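Local coordinates for tannase (Fusobacterium nucleatum subsp. nucleatum ATCC 25586, PDB 6YQ4), which probably hydrolyses gallotannins, as a bacterial tannase of the alpha/beta-hydrolase clan that also binds a magnesium ion, at residues 145-150 with 155-160; 376-381 with 385-390. All coordinates share one frame; numbering follows the deposited sequence.

Interaction 1: 145-150 with 155-160. With MG (magnesium ion), chain E.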
# COMPACT_ATOMS: atom_id res chain seq x y z
N TYR A 145 6.85 -7.86 -18.37
CA TYR A 145 6.06 -8.65 -19.32
C TYR A 145 5.14 -7.76 -20.14
O TYR A 145 5.02 -7.94 -21.36
CB TYR A 145 5.25 -9.70 -18.56
CG TYR A 145 4.35 -10.55 -19.43
CD1 TYR A 145 4.77 -11.81 -19.86
CD2 TYR A 145 3.09 -10.10 -19.81
CE1 TYR A 145 3.97 -12.58 -20.66
CE2 TYR A 145 2.28 -10.87 -20.60
CZ TYR A 145 2.72 -12.12 -21.02
OH TYR A 145 1.91 -12.88 -21.83
N LEU A 146 4.46 -6.81 -19.49
CA LEU A 146 3.59 -5.88 -20.22
C LEU A 146 4.36 -5.09 -21.27
O LEU A 146 3.88 -4.93 -22.39
CB LEU A 146 2.90 -4.93 -19.26
CG LEU A 146 1.94 -5.60 -18.28
CD1 LEU A 146 1.18 -4.53 -17.51
CD2 LEU A 146 1.00 -6.51 -19.02
N TYR A 147 5.56 -4.59 -20.92
CA TYR A 147 6.34 -3.81 -21.89
C TYR A 147 6.83 -4.68 -23.04
O TYR A 147 6.74 -4.28 -24.20
CB TYR A 147 7.54 -3.14 -21.20
CG TYR A 147 7.18 -1.83 -20.54
CD1 TYR A 147 6.84 -0.71 -21.31
CD2 TYR A 147 7.16 -1.71 -19.16
CE1 TYR A 147 6.50 0.50 -20.70
CE2 TYR A 147 6.82 -0.50 -18.54
CZ TYR A 147 6.49 0.60 -19.32
OH TYR A 147 6.16 1.78 -18.69
N LEU A 148 7.33 -5.88 -22.73
CA LEU A 148 7.82 -6.80 -23.76
C LEU A 148 6.75 -7.11 -24.80
O LEU A 148 7.07 -7.29 -25.98
CB LEU A 148 8.32 -8.09 -23.11
CG LEU A 148 9.01 -9.07 -24.07
CD1 LEU A 148 10.45 -9.34 -23.68
CD2 LEU A 148 8.24 -10.37 -24.12
N ASN A 149 5.48 -7.16 -24.39
CA ASN A 149 4.39 -7.52 -25.28
C ASN A 149 3.55 -6.33 -25.70
O ASN A 149 2.43 -6.52 -26.16
CB ASN A 149 3.47 -8.54 -24.63
CG ASN A 149 4.13 -9.87 -24.45
OD1 ASN A 149 4.31 -10.61 -25.40
ND2 ASN A 149 4.47 -10.19 -23.21
N ASP A 150 4.05 -5.11 -25.49
CA ASP A 150 3.23 -3.93 -25.79
C ASP A 150 2.82 -3.90 -27.25
O ASP A 150 1.66 -3.60 -27.57
CB ASP A 150 4.00 -2.66 -25.41
CG ASP A 150 3.11 -1.41 -25.39
OD1 ASP A 150 3.66 -0.29 -25.36
OD2 ASP A 150 1.87 -1.57 -25.40
N GLY A 155 -3.71 -1.81 -25.98
CA GLY A 155 -3.40 -0.87 -24.91
C GLY A 155 -2.03 -0.26 -25.06
O GLY A 155 -1.30 -0.47 -26.04
N ASP A 156 -1.66 0.52 -24.05
CA ASP A 156 -0.42 1.30 -24.06
C ASP A 156 0.33 1.03 -22.76
O ASP A 156 -0.07 1.49 -21.70
CB ASP A 156 -0.73 2.79 -24.20
CG ASP A 156 0.53 3.65 -24.20
OD1 ASP A 156 1.64 3.10 -24.37
OD2 ASP A 156 0.39 4.88 -24.04
N ALA A 157 1.46 0.31 -22.86
CA ALA A 157 2.30 0.02 -21.70
C ALA A 157 2.93 1.27 -21.08
O ALA A 157 3.44 1.20 -19.96
CB ALA A 157 3.39 -0.98 -22.08
N ASN A 158 2.90 2.40 -21.77
CA ASN A 158 3.41 3.64 -21.20
C ASN A 158 2.43 4.30 -20.26
O ASN A 158 2.71 5.39 -19.76
CB ASN A 158 3.77 4.61 -22.31
CG ASN A 158 4.84 4.07 -23.20
OD1 ASN A 158 5.96 3.84 -22.75
ND2 ASN A 158 4.51 3.86 -24.46
N LYS A 159 1.27 3.68 -20.04
CA LYS A 159 0.23 4.23 -19.18
C LYS A 159 -0.32 3.15 -18.26
O LYS A 159 -1.50 2.80 -18.28
CB LYS A 159 -0.85 4.90 -20.02
CG LYS A 159 -0.34 6.13 -20.72
CD LYS A 159 -1.42 7.11 -21.03
CE LYS A 159 -1.02 7.93 -22.25
NZ LYS A 159 -1.21 9.38 -21.99
N ILE A 160 0.57 2.62 -17.43
CA ILE A 160 0.22 1.63 -16.42
C ILE A 160 -0.14 2.36 -15.14
O ILE A 160 0.68 3.10 -14.59
CB ILE A 160 1.38 0.64 -16.18
CG1 ILE A 160 1.58 -0.27 -17.40
CG2 ILE A 160 1.12 -0.20 -14.95
CD1 ILE A 160 2.82 -1.16 -17.29
MG MG E . -0.15 -2.12 -26.63
O HOH W 1 5.35 4.77 -17.75
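The Tyr147 ring lies along Ala157, its CD1 3.5 Å from Ala157 CB and its outer atoms close to the Ala157 carbonyl oxygen. With chi1 at -84° the ring swings off the last turn of helix 134-148 toward the following loop. Asn158 OD1 meets the ring at its edge, in plane. The phenol OH hydrogen-bonds to the Asp199 carbonyl and accepts a hydrogen bond from a water molecule that also donates weakly to Asn158 O. Deeper in, Leu146 CD1 reaches Ile160 CD1 at 3.8 Å, and both side chains also touch Phe75 of the sheet.

Asp150 joins the two segments through the metal. A chi1 of -167° sets its CG beside its own carbonyl carbon, which lets OD2 and the main-chain O of Asp150 chelate the same magnesium. OD2 binds at 2.4 Å. The main-chain O binds at 2.5 Å. Gly155 O, at 2.1 Å from magnesium, and Met153 O complete the protein ligands seen. The Ala157 N-H also donates to Asp150 OD2, with N to OD2 3.2 Å, from well above the carboxylate plane; a weak bond goes to OD1. Asp156 OD1 accepts from Asn158 N in an Asx turn, and from Asn158 ND2 by its syn lone pair, within a type I turn from Asp156 to Lys159. The carboxylates of Asp150 and Asp156 approach to 4.1 Å between their OD1 atoms. The metal and the Ala157 N-H would offset Asp150's negative charge, and the shared metal ties the helix end to the loop entering strand 160-163.

Interaction 2: 376-381 with 385-390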
# COMPACT_ATOMS: atom_id res chain seq x y z
N SER A 376 10.87 -15.09 10.79
CA SER A 376 10.72 -13.66 11.06
C SER A 376 12.06 -13.09 11.50
O SER A 376 12.98 -13.83 11.86
CB SER A 376 9.70 -13.36 12.16
OG SER A 376 10.02 -14.06 13.35
N LYS A 377 12.15 -11.76 11.45
CA LYS A 377 13.34 -11.04 11.88
C LYS A 377 12.90 -9.67 12.39
O LYS A 377 11.75 -9.25 12.21
CB LYS A 377 14.37 -10.87 10.76
CG LYS A 377 14.93 -12.16 10.17
CD LYS A 377 16.29 -11.95 9.54
CE LYS A 377 16.65 -13.03 8.53
NZ LYS A 377 17.98 -12.79 7.89
N HIS A 378 13.84 -8.99 13.04
CA HIS A 378 13.69 -7.57 13.33
C HIS A 378 14.08 -6.75 12.12
O HIS A 378 14.72 -7.24 11.18
CB HIS A 378 14.54 -7.17 14.52
CG HIS A 378 14.18 -7.91 15.77
ND1 HIS A 378 12.94 -7.80 16.36
CD2 HIS A 378 14.88 -8.81 16.50
CE1 HIS A 378 12.90 -8.59 17.42
NE2 HIS A 378 14.06 -9.22 17.53
N PHE A 379 13.66 -5.48 12.14
CA PHE A 379 14.06 -4.53 11.11
C PHE A 379 14.25 -3.12 11.67
O PHE A 379 14.41 -2.18 10.88
CB PHE A 379 13.04 -4.49 9.96
CG PHE A 379 11.61 -4.53 10.41
CD1 PHE A 379 10.85 -3.36 10.45
CD2 PHE A 379 11.02 -5.74 10.79
CE1 PHE A 379 9.51 -3.39 10.85
CE2 PHE A 379 9.69 -5.79 11.20
CZ PHE A 379 8.93 -4.62 11.23
N THR A 380 14.25 -2.95 12.98
CA THR A 380 14.54 -1.68 13.60
C THR A 380 15.66 -1.92 14.60
O THR A 380 15.76 -3.00 15.18
CB THR A 380 13.32 -1.06 14.32
OG1 THR A 380 12.95 -1.88 15.45
CG2 THR A 380 12.15 -0.96 13.36
N LYS A 381 16.50 -0.91 14.76
CA LYS A 381 17.49 -0.96 15.81
C LYS A 381 16.83 -1.06 17.18
O LYS A 381 17.41 -1.65 18.11
CB LYS A 381 18.38 0.29 15.72
CG LYS A 381 19.45 0.39 16.78
CD LYS A 381 19.90 1.83 16.97
CE LYS A 381 20.96 1.89 18.03
NZ LYS A 381 21.79 0.66 17.93
N ASP A 385 17.84 -4.12 19.59
CA ASP A 385 18.72 -3.83 20.72
C ASP A 385 18.09 -4.25 22.05
O ASP A 385 18.80 -4.67 22.97
CB ASP A 385 19.06 -2.33 20.79
CG ASP A 385 20.06 -1.89 19.73
OD1 ASP A 385 20.51 -2.70 18.90
OD2 ASP A 385 20.41 -0.69 19.72
N ILE A 386 16.77 -4.08 22.19
CA ILE A 386 16.13 -4.56 23.42
C ILE A 386 16.41 -6.04 23.61
O ILE A 386 16.85 -6.49 24.68
CB ILE A 386 14.62 -4.29 23.41
CG1 ILE A 386 14.30 -2.83 23.69
CG2 ILE A 386 13.94 -5.14 24.46
CD1 ILE A 386 12.80 -2.57 23.68
N ASN A 387 16.19 -6.83 22.55
CA ASN A 387 16.36 -8.27 22.66
C ASN A 387 17.83 -8.65 22.76
O ASN A 387 18.21 -9.56 23.53
CB ASN A 387 15.68 -8.96 21.48
CG ASN A 387 14.17 -9.03 21.65
OD1 ASN A 387 13.67 -9.35 22.72
ND2 ASN A 387 13.44 -8.69 20.59
N ASN A 388 18.68 -7.96 22.01
CA ASN A 388 20.12 -8.22 22.05
C ASN A 388 20.69 -7.95 23.44
O ASN A 388 21.54 -8.71 23.93
CB ASN A 388 20.80 -7.36 20.99
CG ASN A 388 22.25 -7.70 20.81
OD1 ASN A 388 22.60 -8.79 20.37
ND2 ASN A 388 23.12 -6.75 21.12
N LYS A 389 20.24 -6.88 24.10
CA LYS A 389 20.71 -6.58 25.45
C LYS A 389 20.23 -7.65 26.43
O LYS A 389 20.96 -8.04 27.35
CB LYS A 389 20.24 -5.19 25.87
CG LYS A 389 19.82 -5.02 27.33
CD LYS A 389 21.02 -4.66 28.22
CE LYS A 389 20.61 -3.91 29.49
NZ LYS A 389 19.55 -4.61 30.27
N ALA A 390 19.01 -8.14 26.23
CA ALA A 390 18.48 -9.20 27.09
C ALA A 390 19.27 -10.49 26.91
O ALA A 390 19.48 -11.23 27.88
CB ALA A 390 17.01 -9.42 26.79
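An N-capped helix start and an i to i+4 salt bridge make up this largely polar contact, in which a loop runs into the first turn of helix 381-394 and also lies alongside its second, on the periphery of the chain and away from the magnesium site. Thr380 is the N-cap: its OG1 accepts from the backbone N of Ser383. One backbone helical bond joins the segments, Asp385 N to Lys381 O at 2.9 Å.

The same i to i+4 pair is also joined by a salt bridge. Lys381 starts with CG anti to its own N (chi1 179°), runs extended, then bends at its last torsion (chi4 36°), which turns the ammonium back to Asp385 OD2. Both CG and CE of the lysine lie near this oxygen, so the aliphatic chain arches round it.

Elsewhere in the contact, His378, ahead of the cap, crosses Asn387 of the helix at about a right angle, with the ring and amide planes 29° apart. Asn387 ND2 stands 3.2 Å from both CE1 and NE2 of the His378 imidazole. Each group has its main polar partner elsewhere: His378 ND1 bonds to Asp357 OD1, and Asn387 ND2 donates to the Leu359 carbonyl. Asp357 OD2 meanwhile receives Phe379 N and Thr380 OG1, and Pro410 packs against both His378 and Asn387. Asp357 thus fastens the loop just ahead of the helix, whose first two turns are linked by the salt bridge: Lys381 NZ meets Asp385 OD2 at 2.6 Å through the syn lone pair.

Interactions 1 and 2 lie on opposite sides of the chain's centre, their own centres about 43 Å apart and their nearest atoms about 27 Å apart, so they do not touch. In sequence interaction 1 closes before interaction 2 opens. Interaction 1 holds two of the three magnesium-binding residues and leads into strand 160-163 of the main sheet, after which comes a GxSxG pattern around Ser166, consistent with a nucleophile elbow and a Ser166-His476-Asp444 triad. Interaction 2 belongs to a later part of the chain, where residues 376-381 also pack on helix 212-223. One contact is tied by a metal, the other by helix capping and a salt bridge.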